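Local coordinates for protein nucleoside permease NupG (Escherichia coli K-12, PDB 7DLA) that transports purine and pyrimidine nucleosides across the bacterial inner membrane, coupling their uptake to the proton motive force, at residues A[6-18]-A[106-120]. The protein carries 1 engineered substitution. Sequence-based numbering, arbitrary orientation.
Sequences QLKILSFLQFCLW and YMPTLGLINTISYYR
Tyr106 reaches helix 3-19 because its CG stands trans to the backbone N (chi1 -178°), while Gln14 is likewise anti at chi1 but bent at chi2, turning its amide toward helix 92-122. The Tyr106 hydroxyl donates to the main-chain carbonyl of Gln14 (OH to O, 2.7 Å), with the acceptor at the ring edge. Gln14 NE2 in turn donates to Thr109 OG1 at 3.0 Å, nearly straight at 173° and within the amide plane. Thr109 OG1 lies over one face of the Tyr106 ring and donates its own hydrogen bond to Tyr106 O. Against the opposite face stacks the five-membered ring of Trp18, centroids 4.0 Å apart and planes inclined by 26°, while Leu17 CD1 comes within 3.4 Å of Tyr106 CE2. A phenylalanine in place of Tyr106 would probably leave the Gln14 carbonyl without this donor, the ring then held to helix 3-19 by packing alone. Further along the antiparallel pair, Ile113 CD1 packs on Gln14 CB at 3.8 Å and Leu7 CD1 on Ser117 CB at 3.6 Å. Gln14 OE1 is hydrogen-bonded to Tyr72 and His76, both on helix 68-86, so its amide links three transmembrane helices of this major facilitator superfamily symporter. With both amide ends engaged, the chemistry implies a buried polar junction, which probably fixes the rotation of the amide.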
ATOM      1  N   GLN A   6      -8.276  23.344   1.690  1.00 62.82           N
ATOM      2  CA  GLN A   6      -7.833  22.721   2.930  1.00 61.84           C
ATOM      3  C   GLN A   6      -7.775  21.220   2.768  1.00 61.78           C
ATOM      4  O   GLN A   6      -6.738  20.592   3.026  1.00 61.20           O
ATOM      5  CB  GLN A   6      -8.766  23.081   4.081  1.00 62.25           C
ATOM      6  CG  GLN A   6      -8.118  23.021   5.449  1.00 61.64           C
ATOM      7  CD  GLN A   6      -9.108  23.261   6.575  1.00 61.94           C
ATOM      8  OE1 GLN A   6     -10.283  22.902   6.461  1.00 63.66           O
ATOM      9  NE2 GLN A   6      -8.630  23.830   7.688  1.00 61.28           N
ATOM     10  N   LEU A   7      -8.884  20.628   2.317  1.00 62.64           N
ATOM     11  CA  LEU A   7      -8.936  19.177   2.186  1.00 61.96           C
ATOM     12  C   LEU A   7      -7.868  18.674   1.216  1.00 62.58           C
ATOM     13  O   LEU A   7      -7.248  17.633   1.460  1.00 60.80           O
ATOM     14  CB  LEU A   7     -10.329  18.764   1.744  1.00 62.39           C
ATOM     15  CG  LEU A   7     -11.316  18.784   2.901  1.00 63.15           C
ATOM     16  CD1 LEU A   7     -12.490  17.865   2.607  1.00 63.37           C
ATOM     17  CD2 LEU A   7     -10.634  18.456   4.228  1.00 62.40           C
ATOM     18  N   LYS A   8      -7.627  19.422   0.127  1.00 61.89           N
ATOM     19  CA  LYS A   8      -6.640  19.038  -0.878  1.00 61.22           C
ATOM     20  C   LYS A   8      -5.211  19.088  -0.329  1.00 63.40           C
ATOM     21  O   LYS A   8      -4.380  18.229  -0.665  1.00 59.71           O
ATOM     22  CB  LYS A   8      -6.777  19.949  -2.089  1.00 60.84           C
ATOM     23  CG  LYS A   8      -8.047  19.748  -2.821  1.00 61.06           C
ATOM     24  CD  LYS A   8      -7.916  20.154  -4.261  1.00 59.73           C
ATOM     25  CE  LYS A   8      -9.231  20.680  -4.828  1.00 60.12           C
ATOM     26  NZ  LYS A   8      -9.302  20.584  -6.317  1.00 57.45           N
ATOM     27  N   ILE A   9      -4.899  20.089   0.502  1.00 60.70           N
ATOM     28  CA  ILE A   9      -3.596  20.128   1.152  1.00 59.88           C
ATOM     29  C   ILE A   9      -3.453  18.966   2.105  1.00 58.91           C
ATOM     30  O   ILE A   9      -2.381  18.348   2.175  1.00 57.92           O
ATOM     31  CB  ILE A   9      -3.394  21.471   1.869  1.00 60.15           C
ATOM     32  CG1 ILE A   9      -3.464  22.589   0.843  1.00 60.62           C
ATOM     33  CG2 ILE A   9      -2.070  21.499   2.607  1.00 59.45           C
ATOM     34  CD1 ILE A   9      -3.753  23.885   1.421  1.00 60.64           C
ATOM     35  N   LEU A  10      -4.518  18.649   2.856  1.00 59.27           N
ATOM     36  CA  LEU A  10      -4.475  17.497   3.749  1.00 58.53           C
ATOM     37  C   LEU A  10      -4.217  16.202   2.985  1.00 57.79           C
ATOM     38  O   LEU A  10      -3.413  15.374   3.420  1.00 56.94           O
ATOM     39  CB  LEU A  10      -5.774  17.403   4.527  1.00 59.06           C
ATOM     40  CG  LEU A  10      -5.474  17.077   5.982  1.00 58.76           C
ATOM     41  CD1 LEU A  10      -4.598  18.129   6.588  1.00 58.53           C
ATOM     42  CD2 LEU A  10      -6.777  16.954   6.745  1.00 60.23           C
ATOM     43  N   SER A  11      -4.911  16.002   1.855  1.00 58.41           N
ATOM     44  CA  SER A  11      -4.686  14.821   1.023  1.00 58.00           C
ATOM     45  C   SER A  11      -3.241  14.784   0.546  1.00 57.35           C
ATOM     46  O   SER A  11      -2.523  13.790   0.768  1.00 58.41           O
ATOM     47  CB  SER A  11      -5.660  14.825  -0.160  1.00 59.19           C
ATOM     48  OG  SER A  11      -5.993  13.520  -0.583  1.00 59.49           O
ATOM     49  N   PHE A  12      -2.800  15.876  -0.101  1.00 57.49           N
ATOM     50  CA  PHE A  12      -1.425  16.002  -0.562  1.00 57.00           C
ATOM     51  C   PHE A  12      -0.452  15.559   0.513  1.00 57.51           C
ATOM     52  O   PHE A  12       0.343  14.642   0.300  1.00 53.87           O
ATOM     53  CB  PHE A  12      -1.102  17.442  -0.934  1.00 56.99           C
ATOM     54  CG  PHE A  12       0.212  17.573  -1.649  1.00 56.06           C
ATOM     55  CD1 PHE A  12       0.302  17.347  -3.011  1.00 56.11           C
ATOM     56  CD2 PHE A  12       1.342  17.971  -0.976  1.00 55.73           C
ATOM     57  CE1 PHE A  12       1.503  17.468  -3.675  1.00 56.58           C
ATOM     58  CE2 PHE A  12       2.556  18.061  -1.636  1.00 56.28           C
ATOM     59  CZ  PHE A  12       2.626  17.812  -2.995  1.00 56.34           C
ATOM     60  N   LEU A  13      -0.500  16.221   1.673  1.00 55.70           N
ATOM     61  CA  LEU A  13       0.477  15.992   2.734  1.00 56.04           C
ATOM     62  C   LEU A  13       0.403  14.570   3.261  1.00 55.44           C
ATOM     63  O   LEU A  13       1.441  13.907   3.442  1.00 55.32           O
ATOM     64  CB  LEU A  13       0.267  16.989   3.879  1.00 55.40           C
ATOM     65  CG  LEU A  13       0.619  18.424   3.574  1.00 54.80           C
ATOM     66  CD1 LEU A  13       0.492  19.213   4.832  1.00 55.14           C
ATOM     67  CD2 LEU A  13       2.033  18.428   3.084  1.00 53.99           C
ATOM     68  N   GLN A  14      -0.821  14.112   3.566  1.00 55.84           N
ATOM     69  CA  GLN A  14      -1.095  12.782   4.080  1.00 55.98           C
ATOM     70  C   GLN A  14      -0.326  11.751   3.282  1.00 55.47           C
ATOM     71  O   GLN A  14       0.225  10.787   3.828  1.00 54.90           O
ATOM     72  CB  GLN A  14      -2.587  12.471   3.998  1.00 56.33           C
ATOM     73  CG  GLN A  14      -2.889  11.000   4.179  1.00 56.31           C
ATOM     74  CD  GLN A  14      -2.876  10.584   5.634  1.00 56.67           C
ATOM     75  OE1 GLN A  14      -3.147  11.392   6.517  1.00 57.19           O
ATOM     76  NE2 GLN A  14      -2.523   9.339   5.896  1.00 56.72           N
ATOM     77  N   PHE A  15      -0.273  11.958   1.976  1.00 55.92           N
ATOM     78  CA  PHE A  15       0.395  10.959   1.161  1.00 55.60           C
ATOM     79  C   PHE A  15       1.805  11.332   0.750  1.00 54.72           C
ATOM     80  O   PHE A  15       2.618  10.439   0.502  1.00 54.79           O
ATOM     81  CB  PHE A  15      -0.451  10.671  -0.062  1.00 55.91           C
ATOM     82  CG  PHE A  15      -1.679   9.949   0.273  1.00 56.17           C
ATOM     83  CD1 PHE A  15      -1.602   8.680   0.823  1.00 56.43           C
ATOM     84  CD2 PHE A  15      -2.914  10.544   0.119  1.00 57.52           C
ATOM     85  CE1 PHE A  15      -2.752   7.999   1.155  1.00 57.68           C
ATOM     86  CE2 PHE A  15      -4.066   9.872   0.440  1.00 62.32           C
ATOM     87  CZ  PHE A  15      -3.987   8.595   0.961  1.00 57.13           C
ATOM     88  N   CYS A  16       2.113  12.618   0.666  1.00 55.31           N
ATOM     89  CA  CYS A  16       3.472  13.034   0.382  1.00 54.32           C
ATOM     90  C   CYS A  16       4.411  12.461   1.422  1.00 53.29           C
ATOM     91  O   CYS A  16       5.427  11.850   1.080  1.00 52.70           O
ATOM     92  CB  CYS A  16       3.549  14.554   0.369  1.00 54.07           C
ATOM     93  SG  CYS A  16       4.914  15.126  -0.580  1.00 55.25           S
ATOM     94  N   LEU A  17       4.051  12.599   2.707  1.00 53.31           N
ATOM     95  CA  LEU A  17       4.937  12.109   3.762  1.00 53.62           C
ATOM     96  C   LEU A  17       5.177  10.618   3.621  1.00 53.86           C
ATOM     97  O   LEU A  17       6.280  10.142   3.893  1.00 54.75           O
ATOM     98  CB  LEU A  17       4.390  12.421   5.158  1.00 52.90           C
ATOM     99  CG  LEU A  17       3.209  11.666   5.778  1.00 53.91           C
ATOM    100  CD1 LEU A  17       3.600  10.380   6.535  1.00 53.97           C
ATOM    101  CD2 LEU A  17       2.460  12.587   6.702  1.00 53.42           C
ATOM    102  N   TRP A  18       4.156   9.861   3.223  1.00 54.45           N
ATOM    103  CA  TRP A  18       4.348   8.425   3.029  1.00 54.47           C
ATOM    104  C   TRP A  18       5.220   8.117   1.808  1.00 55.17           C
ATOM    105  O   TRP A  18       6.157   7.312   1.903  1.00 55.07           O
ATOM    106  CB  TRP A  18       2.995   7.731   2.912  1.00 55.53           C
ATOM    107  CG  TRP A  18       2.949   6.317   3.505  1.00 55.64           C
ATOM    108  CD1 TRP A  18       3.711   5.828   4.528  1.00 55.34           C
ATOM    109  CD2 TRP A  18       2.035   5.272   3.158  1.00 55.35           C
ATOM    110  NE1 TRP A  18       3.366   4.530   4.802  1.00 55.63           N
ATOM    111  CE2 TRP A  18       2.334   4.164   3.979  1.00 57.35           C
ATOM    112  CE3 TRP A  18       1.003   5.157   2.218  1.00 55.59           C
ATOM    113  CZ2 TRP A  18       1.636   2.959   3.893  1.00 56.31           C
ATOM    114  CZ3 TRP A  18       0.320   3.967   2.132  1.00 55.82           C
ATOM    115  CH2 TRP A  18       0.637   2.879   2.966  1.00 56.16           C
ATOM    116  N   TYR A 106       0.508   5.521  11.725  1.00 60.14           N
ATOM    117  CA  TYR A 106       0.168   6.020  10.404  1.00 59.63           C
ATOM    118  C   TYR A 106      -1.020   5.314   9.784  1.00 60.11           C
ATOM    119  O   TYR A 106      -1.835   5.962   9.131  1.00 59.54           O
ATOM    120  CB  TYR A 106       1.360   5.902   9.471  1.00 59.11           C
ATOM    121  CG  TYR A 106       1.046   6.462   8.112  1.00 57.94           C
ATOM    122  CD1 TYR A 106       0.473   5.680   7.119  1.00 57.38           C
ATOM    123  CD2 TYR A 106       1.195   7.810   7.868  1.00 59.87           C
ATOM    124  CE1 TYR A 106       0.173   6.217   5.893  1.00 56.63           C
ATOM    125  CE2 TYR A 106       0.872   8.353   6.660  1.00 56.57           C
ATOM    126  CZ  TYR A 106       0.371   7.564   5.678  1.00 56.02           C
ATOM    127  OH  TYR A 106       0.074   8.167   4.483  1.00 55.63           O
ATOM    128  N   MET A 107      -1.078   3.996   9.903  1.00 61.00           N
ATOM    129  CA  MET A 107      -2.162   3.196   9.340  1.00 60.96           C
ATOM    130  C   MET A 107      -3.546   3.718   9.705  1.00 61.46           C
ATOM    131  O   MET A 107      -4.379   3.878   8.798  1.00 60.18           O
ATOM    132  CB  MET A 107      -1.968   1.752   9.811  1.00 62.37           C
ATOM    133  CG  MET A 107      -0.888   0.987   9.085  1.00 62.14           C
ATOM    134  SD  MET A 107      -0.268   1.670   7.539  1.00 60.10           S
ATOM    135  CE  MET A 107      -1.662   1.621   6.446  1.00 58.33           C
ATOM    136  N   PRO A 108      -3.857   4.019  10.970  1.00 62.30           N
ATOM    137  CA  PRO A 108      -5.195   4.539  11.274  1.00 63.26           C
ATOM    138  C   PRO A 108      -5.525   5.851  10.572  1.00 60.15           C
ATOM    139  O   PRO A 108      -6.705   6.133  10.302  1.00 59.23           O
ATOM    140  CB  PRO A 108      -5.132   4.697  12.798  1.00 65.14           C
ATOM    141  CG  PRO A 108      -4.148   3.649  13.218  1.00 66.08           C
ATOM    142  CD  PRO A 108      -3.088   3.818  12.214  1.00 63.67           C
ATOM    143  N   THR A 109      -4.519   6.684  10.275  1.00 60.06           N
ATOM    144  CA  THR A 109      -4.813   7.989   9.686  1.00 59.07           C
ATOM    145  C   THR A 109      -5.464   7.837   8.320  1.00 57.87           C
ATOM    146  O   THR A 109      -6.200   8.732   7.888  1.00 57.30           O
ATOM    147  CB  THR A 109      -3.540   8.880   9.603  1.00 58.20           C
ATOM    148  OG1 THR A 109      -2.583   8.348   8.683  1.00 57.59           O
ATOM    149  CG2 THR A 109      -2.896   8.994  10.958  1.00 57.26           C
ATOM    150  N   LEU A 110      -5.258   6.686   7.677  1.00 57.92           N
ATOM    151  CA  LEU A 110      -5.806   6.429   6.351  1.00 57.64           C
ATOM    152  C   LEU A 110      -7.335   6.503   6.331  1.00 57.97           C
ATOM    153  O   LEU A 110      -7.921   6.940   5.333  1.00 58.15           O
ATOM    154  CB  LEU A 110      -5.303   5.074   5.876  1.00 57.20           C
ATOM    155  CG  LEU A 110      -4.253   5.098   4.764  1.00 57.34           C
ATOM    156  CD1 LEU A 110      -3.083   6.009   5.114  1.00 57.38           C
ATOM    157  CD2 LEU A 110      -3.746   3.689   4.549  1.00 58.21           C
ATOM    158  N   GLY A 111      -7.994   6.101   7.417  1.00 57.84           N
ATOM    159  CA  GLY A 111      -9.418   6.299   7.539  1.00 57.66           C
ATOM    160  C   GLY A 111      -9.778   7.566   8.277  1.00 58.68           C
ATOM    161  O   GLY A 111     -10.884   8.091   8.115  1.00 59.54           O
ATOM    162  N   LEU A 112      -8.857   8.056   9.112  1.00 59.14           N
ATOM    163  CA  LEU A 112      -9.169   9.251   9.892  1.00 58.97           C
ATOM    164  C   LEU A 112      -9.302  10.483   8.999  1.00 59.40           C
ATOM    165  O   LEU A 112     -10.188  11.325   9.216  1.00 60.27           O
ATOM    166  CB  LEU A 112      -8.110   9.436  10.962  1.00 58.81           C
ATOM    167  CG  LEU A 112      -8.530   8.625  12.180  1.00 59.73           C
ATOM    168  CD1 LEU A 112      -7.388   8.458  13.161  1.00 62.44           C
ATOM    169  CD2 LEU A 112      -9.733   9.268  12.832  1.00 62.82           C
ATOM    170  N   ILE A 113      -8.470  10.578   7.953  1.00 58.90           N
ATOM    171  CA  ILE A 113      -8.577  11.700   7.020  1.00 59.60           C
ATOM    172  C   ILE A 113      -9.899  11.633   6.266  1.00 60.77           C
ATOM    173  O   ILE A 113     -10.509  12.666   5.969  1.00 60.82           O
ATOM    174  CB  ILE A 113      -7.381  11.737   6.045  1.00 59.37           C
ATOM    175  CG1 ILE A 113      -7.495  12.919   5.068  1.00 62.59           C
ATOM    176  CG2 ILE A 113      -7.324  10.467   5.215  1.00 58.41           C
ATOM    177  CD1 ILE A 113      -6.389  12.978   4.000  1.00 59.40           C
ATOM    178  N   ASN A 114     -10.367  10.414   5.950  1.00 61.27           N
ATOM    179  CA  ASN A 114     -11.660  10.260   5.296  1.00 61.58           C
ATOM    180  C   ASN A 114     -12.803  10.638   6.221  1.00 61.79           C
ATOM    181  O   ASN A 114     -13.707  11.371   5.819  1.00 62.76           O
ATOM    182  CB  ASN A 114     -11.828   8.839   4.764  1.00 62.27           C
ATOM    183  CG  ASN A 114     -11.110   8.635   3.449  1.00 65.38           C
ATOM    184  OD1 ASN A 114     -10.563   9.573   2.886  1.00 66.20           O
ATOM    185  ND2 ASN A 114     -11.159   7.427   2.925  1.00 67.06           N
ATOM    186  N   THR A 115     -12.795  10.147   7.460  1.00 60.89           N
ATOM    187  CA  THR A 115     -13.785  10.616   8.425  1.00 61.07           C
ATOM    188  C   THR A 115     -13.872  12.146   8.373  1.00 61.76           C
ATOM    189  O   THR A 115     -14.958  12.730   8.193  1.00 62.43           O
ATOM    190  CB  THR A 115     -13.426  10.118   9.836  1.00 60.70           C
ATOM    191  OG1 THR A 115     -13.566   8.682   9.924  1.00 60.26           O
ATOM    192  CG2 THR A 115     -14.340  10.757  10.857  1.00 61.02           C
ATOM    193  N   ILE A 116     -12.699  12.794   8.385  1.00 62.28           N
ATOM    194  CA  ILE A 116     -12.619  14.253   8.466  1.00 62.93           C
ATOM    195  C   ILE A 116     -13.099  14.911   7.173  1.00 63.27           C
ATOM    196  O   ILE A 116     -13.884  15.870   7.193  1.00 64.05           O
ATOM    197  CB  ILE A 116     -11.180  14.668   8.802  1.00 61.41           C
ATOM    198  CG1 ILE A 116     -10.933  14.484  10.302  1.00 62.90           C
ATOM    199  CG2 ILE A 116     -10.949  16.089   8.369  1.00 62.66           C
ATOM    200  CD1 ILE A 116      -9.465  14.435  10.707  1.00 62.11           C
ATOM    201  N   SER A 117     -12.624  14.421   6.030  1.00 62.75           N
ATOM    202  CA  SER A 117     -12.988  15.029   4.758  1.00 63.38           C
ATOM    203  C   SER A 117     -14.457  14.791   4.446  1.00 64.32           C
ATOM    204  O   SER A 117     -15.132  15.658   3.882  1.00 65.32           O
ATOM    205  CB  SER A 117     -12.103  14.481   3.634  1.00 63.11           C
ATOM    206  OG  SER A 117     -10.751  14.352   4.028  1.00 61.17           O
ATOM    207  N   TYR A 118     -14.973  13.626   4.815  1.00 63.93           N
ATOM    208  CA  TYR A 118     -16.379  13.355   4.607  1.00 64.92           C
ATOM    209  C   TYR A 118     -17.210  14.377   5.346  1.00 65.72           C
ATOM    210  O   TYR A 118     -17.972  15.115   4.728  1.00 65.87           O
ATOM    211  CB  TYR A 118     -16.721  11.948   5.072  1.00 63.37           C
ATOM    212  CG  TYR A 118     -16.208  10.919   4.130  1.00 63.53           C
ATOM    213  CD1 TYR A 118     -15.249  11.237   3.179  1.00 64.67           C
ATOM    214  CD2 TYR A 118     -16.681   9.640   4.167  1.00 64.95           C
ATOM    215  CE1 TYR A 118     -14.747  10.286   2.331  1.00 65.09           C
ATOM    216  CE2 TYR A 118     -16.214   8.689   3.306  1.00 65.07           C
ATOM    217  CZ  TYR A 118     -15.244   9.001   2.399  1.00 64.11           C
ATOM    218  OH  TYR A 118     -14.816   8.023   1.532  1.00 63.21           O
ATOM    219  N   TYR A 119     -17.085  14.447   6.663  1.00 65.70           N
ATOM    220  CA  TYR A 119     -17.888  15.389   7.477  1.00 66.78           C
ATOM    221  C   TYR A 119     -17.723  16.818   6.981  1.00 67.97           C
ATOM    222  O   TYR A 119     -18.681  17.563   6.986  1.00 68.14           O
ATOM    223  CB  TYR A 119     -17.409  15.340   8.924  1.00 67.51           C
ATOM    224  CG  TYR A 119     -18.007  16.370   9.847  1.00 68.87           C
ATOM    225  CD1 TYR A 119     -19.221  16.157  10.457  1.00 69.61           C
ATOM    226  CD2 TYR A 119     -17.340  17.536  10.152  1.00 69.96           C
ATOM    227  CE1 TYR A 119     -19.771  17.085  11.316  1.00 70.41           C
ATOM    228  CE2 TYR A 119     -17.867  18.471  11.019  1.00 71.11           C
ATOM    229  CZ  TYR A 119     -19.094  18.247  11.600  1.00 71.17           C
ATOM    230  OH  TYR A 119     -19.653  19.154  12.449  1.00 71.88           O
ATOM    231  N   ARG A 120     -16.513  17.184   6.589  1.00 67.47           N
ATOM    232  CA  ARG A 120     -16.217  18.561   6.136  1.00 67.62           C
ATOM    233  C   ARG A 120     -17.088  18.923   4.944  1.00 67.95           C
ATOM    234  O   ARG A 120     -17.575  20.031   4.911  1.00 68.15           O
ATOM    235  CB  ARG A 120     -14.771  18.632   5.665  1.00 67.42           C
ATOM    236  CG  ARG A 120     -13.816  19.203   6.693  1.00 68.63           C
ATOM    237  CD  ARG A 120     -14.329  20.498   7.263  1.00 71.45           C
ATOM    238  NE  ARG A 120     -13.988  21.604   6.393  1.00 76.87           N
ATOM    239  CZ  ARG A 120     -13.944  22.858   6.790  1.00 69.54           C
ATOM    240  NH1 ARG A 120     -14.216  23.146   8.046  1.00 68.57           N
ATOM    241  NH2 ARG A 120     -13.625  23.810   5.939  1.00 69.46           N
TER